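Local coordinates for putative cell surface protein, similar to internalin proteins (PDB 5KZS) that is of unknown function but, as an internalin-like leucine-rich-repeat surface protein, probably serves in protein-protein recognition during the bacterium's dealings with its host, at residues Gln250-Gly255 / Leu304-Leu309; Glu256-Gln261 / Tyr333-Thr338. All blocks are in the same frame, centred on the assembly; numbering follows the deposited sequence.

After the leucine-rich repeats, whose parallel sheet ends at strand 238-239, the chain enters a β domain through strand 243-252. Contact 1 pairs the end of that strand and the turn after it with the loop between strands 301-304 and 312-320, closing a loop with 48 residues between its segments. Contact 2 begins just downstream, at 256-261, and reaches the last strand, 331-339, across 71 residues. The segments alternate along the chain, so the two closures cross. T306 OG1 of contact 1 hydrogen-bonds to E256 O of contact 2, and a C258-L304 backbone hydrogen bond pairs strands 258-261 and 301-304. Contact 1 ties a strand end and its loop to a second loop; contact 2 joins strands through the domain's interior.

Contact 1. Residues Gln250-Gly255 / Leu304-Leu309; sequences QIIKQG and LDTSEL
One water oxygen bridges G255 to T306 and L309, held by three hydrogen bonds from the two segments. It accepts from G255 N at 2.8 Å and donates to T306 O at 2.9 Å and to L309 O at 2.9 Å. T306 and L309 are the first and last residues of a type I turn, whose own L309 N to T306 O bond is weak; the water joins the carbonyl oxygens of these two residues. No direct conventional hydrogen bond joins the segments, but weaker contacts do. G255 CA directs a C-H at S307 O, 3.4 Å away, with an angle of 167° at the hydrogen. The same glycine sets its carbonyl O 3.2 Å from S307 CB. Its phi of 94° is one where a side chain would jam against the carbonyl O of Q254, and it suits a glycine. S307 is steadied from its own segment: OG donates to the syn lone pair of D305 OD1 at 2.7 Å. Q254 brings its CG to 3.2 Å from L309 O, the oxygen that also accepts from the water. On the inner side, I252 CD1 comes 3.4 Å from T306 OG1. T306 OG1 stands between its backbone N and carbonyl carbon (chi1 54°), and from there this hydroxyl reaches E256 O, which takes its hydrogen bond; the I252 methyl only packs against it. L337 touches both side chains. The strand order of the domain is consistent with the immunoglobulin-like module that follows the repeats in internalins, and the contact is a water-bridged meeting of a strand end and its following loop with a second inter-strand loop at one end of such a sandwich.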
# COMPACT_ATOMS: atom_id res chain seq x y z
N GLN A 250 -21.35 23.54 12.84
CA GLN A 250 -21.43 24.88 13.43
C GLN A 250 -22.86 25.35 13.59
O GLN A 250 -23.77 24.88 12.89
CB GLN A 250 -20.66 25.91 12.60
CG GLN A 250 -19.16 25.96 12.86
CD GLN A 250 -18.45 27.04 12.06
OE1 GLN A 250 -19.01 28.09 11.78
NE2 GLN A 250 -17.21 26.77 11.68
N ILE A 251 -23.03 26.28 14.52
CA ILE A 251 -24.28 26.99 14.73
C ILE A 251 -23.97 28.50 14.60
O ILE A 251 -23.06 29.01 15.26
CB ILE A 251 -24.92 26.63 16.10
CG1 ILE A 251 -25.24 25.13 16.17
CG2 ILE A 251 -26.20 27.43 16.33
CD1 ILE A 251 -25.45 24.58 17.57
N ILE A 252 -24.70 29.19 13.72
CA ILE A 252 -24.55 30.64 13.53
C ILE A 252 -25.91 31.32 13.62
O ILE A 252 -26.95 30.68 13.41
CB ILE A 252 -23.91 31.03 12.17
CG1 ILE A 252 -24.64 30.36 11.00
CG2 ILE A 252 -22.42 30.69 12.16
CD1 ILE A 252 -24.44 31.08 9.68
N LYS A 253 -25.89 32.61 13.91
CA LYS A 253 -27.11 33.41 13.95
C LYS A 253 -27.35 33.98 12.55
O LYS A 253 -26.41 34.40 11.86
CB LYS A 253 -27.02 34.50 15.03
CG LYS A 253 -26.59 33.90 16.38
CD LYS A 253 -27.01 34.71 17.61
CE LYS A 253 -26.62 33.96 18.89
NZ LYS A 253 -27.27 34.47 20.13
N GLN A 254 -28.61 33.94 12.14
CA GLN A 254 -29.06 34.44 10.84
C GLN A 254 -28.40 35.78 10.49
O GLN A 254 -28.35 36.69 11.31
CB GLN A 254 -30.58 34.62 10.85
CG GLN A 254 -31.24 34.31 9.52
CD GLN A 254 -32.54 35.07 9.30
OE1 GLN A 254 -32.76 35.62 8.22
NE2 GLN A 254 -33.43 35.09 10.31
N GLY A 255 -27.89 35.88 9.27
CA GLY A 255 -27.19 37.09 8.82
C GLY A 255 -25.68 37.07 8.98
O GLY A 255 -25.00 37.97 8.48
N LEU A 304 -17.34 31.43 3.98
CA LEU A 304 -18.49 31.32 3.10
C LEU A 304 -19.48 32.43 3.46
O LEU A 304 -19.80 32.61 4.63
CB LEU A 304 -19.18 29.97 3.27
CG LEU A 304 -18.42 28.61 3.26
CD1 LEU A 304 -19.28 27.58 2.54
CD2 LEU A 304 -17.03 28.65 2.66
N ASP A 305 -19.95 33.16 2.46
CA ASP A 305 -20.98 34.18 2.67
C ASP A 305 -22.36 33.52 2.89
O ASP A 305 -23.19 33.44 1.98
CB ASP A 305 -21.01 35.20 1.53
CG ASP A 305 -21.71 36.50 1.90
OD1 ASP A 305 -22.52 36.51 2.85
OD2 ASP A 305 -21.43 37.53 1.23
N THR A 306 -22.60 33.09 4.13
CA THR A 306 -23.87 32.46 4.53
C THR A 306 -24.91 33.45 5.03
O THR A 306 -25.92 33.03 5.59
CB THR A 306 -23.63 31.39 5.64
OG1 THR A 306 -22.90 31.96 6.74
CG2 THR A 306 -22.86 30.22 5.07
N SER A 307 -24.70 34.75 4.80
CA SER A 307 -25.52 35.79 5.42
C SER A 307 -26.93 35.98 4.85
O SER A 307 -27.71 36.71 5.44
CB SER A 307 -24.78 37.14 5.40
OG SER A 307 -24.64 37.66 4.10
N GLU A 308 -27.26 35.34 3.73
CA GLU A 308 -28.59 35.51 3.13
C GLU A 308 -29.57 34.38 3.47
O GLU A 308 -30.71 34.41 3.04
CB GLU A 308 -28.46 35.67 1.61
CG GLU A 308 -27.86 37.01 1.19
CD GLU A 308 -26.95 36.90 -0.03
OE1 GLU A 308 -27.46 36.81 -1.17
OE2 GLU A 308 -25.71 36.91 0.16
N LEU A 309 -29.14 33.42 4.27
CA LEU A 309 -29.91 32.19 4.48
C LEU A 309 -30.97 32.35 5.57
O LEU A 309 -30.70 32.92 6.64
CB LEU A 309 -28.97 31.05 4.88
CG LEU A 309 -27.77 30.77 3.98
CD1 LEU A 309 -26.81 29.83 4.69
CD2 LEU A 309 -28.25 30.18 2.65
O HOH W 1 -28.02 33.68 7.47

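Contact 2. Residues Glu256-Gln261 / Tyr333-Thr338; sequences ETCTIQ and YDWVLT
I260 lies over one face of the W335 indole in a CH-pi contact. I260 CG2 is 4.0 Å from the centroid of the six-membered ring and only 19° off its normal, yet displaced toward the rim, near CZ2 and CE2. The other branch of the isoleucine serves the far end of the ring: I260 CD1 sits 3.8 Å from W335 CZ3 and equally close to CH2. The residue thus grips the benzene part with two methyls, one over the face and one by the distal carbons. V247 of strand 243-252 and V318 of strand 312-320 also pack on I260.

The sulfur-aromatic contact is different in kind. C258 SG is 5.0 Å from the centroid of the five-membered ring in an oblique approach, and its nearest ring atom is W335 NE1 at 4.0 Å; W335 CZ2 follows at 4.2 Å. SG lies anti to the backbone N of C258 (chi1 179°), which places the sulfur against both W335 and L337.

The backbones stay well apart: the axes of the segments 258-261 and 333-338 approach to 10.5 Å with their directions 151° apart, and no hydrogen bond crosses. This is the spacing of face-to-face packing in a β sandwich, consistent with the immunoglobulin-like domain of internalins, with W335 in its core. Strand 258-261 is instead hydrogen-bonded to 301-304, through C258 with L304 and I260 with I302.

Purely apolar packing completes the set. L337 CD1 meets C258 SG at 3.8 Å, while L337 CD2 lies 4.1 Å from C258 CB, so both leucine methyls lie against the cysteine. T306 and Q250 each touch both of these residues.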
# COMPACT_ATOMS: atom_id res chain seq x y z
N GLU A 256 -25.13 36.07 9.69
CA GLU A 256 -23.67 35.96 9.87
C GLU A 256 -23.05 35.10 8.77
O GLU A 256 -23.72 34.26 8.17
CB GLU A 256 -23.32 35.37 11.24
CG GLU A 256 -23.47 36.31 12.41
CD GLU A 256 -23.23 35.64 13.76
OE1 GLU A 256 -22.71 34.50 13.83
OE2 GLU A 256 -23.56 36.25 14.79
N THR A 257 -21.77 35.34 8.53
CA THR A 257 -20.95 34.50 7.68
C THR A 257 -20.49 33.24 8.42
O THR A 257 -20.58 33.15 9.65
CB THR A 257 -19.72 35.27 7.14
OG1 THR A 257 -19.03 35.92 8.21
CG2 THR A 257 -20.15 36.32 6.10
N CYS A 258 -20.02 32.25 7.66
CA CYS A 258 -19.46 31.03 8.24
C CYS A 258 -17.99 30.89 7.85
O CYS A 258 -17.66 30.91 6.66
CB CYS A 258 -20.23 29.79 7.78
SG CYS A 258 -19.54 28.26 8.45
N THR A 259 -17.13 30.73 8.84
CA THR A 259 -15.71 30.52 8.60
C THR A 259 -15.32 29.13 9.11
O THR A 259 -15.74 28.72 10.21
CB THR A 259 -14.88 31.62 9.29
OG1 THR A 259 -15.28 32.90 8.78
CG2 THR A 259 -13.38 31.42 9.01
N ILE A 260 -14.53 28.41 8.31
CA ILE A 260 -14.01 27.09 8.69
C ILE A 260 -12.49 27.12 8.64
O ILE A 260 -11.90 27.93 7.93
CB ILE A 260 -14.57 25.97 7.80
CG1 ILE A 260 -14.28 26.22 6.31
CG2 ILE A 260 -16.07 25.82 8.02
CD1 ILE A 260 -14.49 25.00 5.43
N GLN A 261 -11.85 26.25 9.42
CA GLN A 261 -10.40 26.06 9.37
C GLN A 261 -10.13 24.87 8.45
O GLN A 261 -10.88 23.89 8.47
CB GLN A 261 -9.81 25.80 10.77
CG GLN A 261 -10.16 26.85 11.83
CD GLN A 261 -9.62 28.24 11.50
OE1 GLN A 261 -8.53 28.38 10.95
NE2 GLN A 261 -10.40 29.28 11.85
N TYR A 333 -14.81 18.71 1.61
CA TYR A 333 -14.97 18.69 3.05
C TYR A 333 -16.39 19.11 3.36
O TYR A 333 -16.83 20.14 2.87
CB TYR A 333 -13.92 19.58 3.73
CG TYR A 333 -12.55 19.01 3.53
CD1 TYR A 333 -12.05 18.06 4.40
CD2 TYR A 333 -11.78 19.37 2.42
CE1 TYR A 333 -10.79 17.49 4.19
CE2 TYR A 333 -10.53 18.81 2.20
CZ TYR A 333 -10.03 17.86 3.09
OH TYR A 333 -8.78 17.30 2.88
N ASP A 334 -17.11 18.27 4.10
CA ASP A 334 -18.52 18.51 4.44
C ASP A 334 -18.72 18.90 5.91
O ASP A 334 -17.89 18.61 6.78
CB ASP A 334 -19.35 17.25 4.15
CG ASP A 334 -19.14 16.71 2.75
OD1 ASP A 334 -18.57 17.42 1.89
OD2 ASP A 334 -19.56 15.57 2.50
N TRP A 335 -19.84 19.58 6.18
CA TRP A 335 -20.31 19.79 7.55
C TRP A 335 -21.75 20.26 7.55
O TRP A 335 -22.24 20.77 6.54
CB TRP A 335 -19.42 20.78 8.32
CG TRP A 335 -19.57 22.19 7.91
CD1 TRP A 335 -20.30 23.15 8.54
CD2 TRP A 335 -18.99 22.82 6.77
NE1 TRP A 335 -20.21 24.34 7.88
CE2 TRP A 335 -19.41 24.16 6.78
CE3 TRP A 335 -18.15 22.38 5.73
CZ2 TRP A 335 -19.01 25.08 5.79
CZ3 TRP A 335 -17.77 23.29 4.74
CH2 TRP A 335 -18.20 24.63 4.78
N VAL A 336 -22.42 20.07 8.68
CA VAL A 336 -23.78 20.56 8.89
C VAL A 336 -23.68 21.93 9.56
O VAL A 336 -23.00 22.07 10.57
CB VAL A 336 -24.60 19.60 9.77
CG1 VAL A 336 -25.97 20.20 10.13
CG2 VAL A 336 -24.78 18.25 9.08
N LEU A 337 -24.36 22.92 8.97
CA LEU A 337 -24.48 24.27 9.54
C LEU A 337 -25.93 24.58 9.93
O LEU A 337 -26.81 24.63 9.06
CB LEU A 337 -24.01 25.32 8.53
CG LEU A 337 -23.91 26.76 9.02
CD1 LEU A 337 -22.75 26.90 10.00
CD2 LEU A 337 -23.72 27.70 7.84
N THR A 338 -26.16 24.80 11.22
CA THR A 338 -27.47 25.17 11.73
C THR A 338 -27.55 26.70 11.83
O THR A 338 -26.69 27.33 12.44
CB THR A 338 -27.75 24.50 13.08
OG1 THR A 338 -27.75 23.08 12.89
CG2 THR A 338 -29.10 24.95 13.66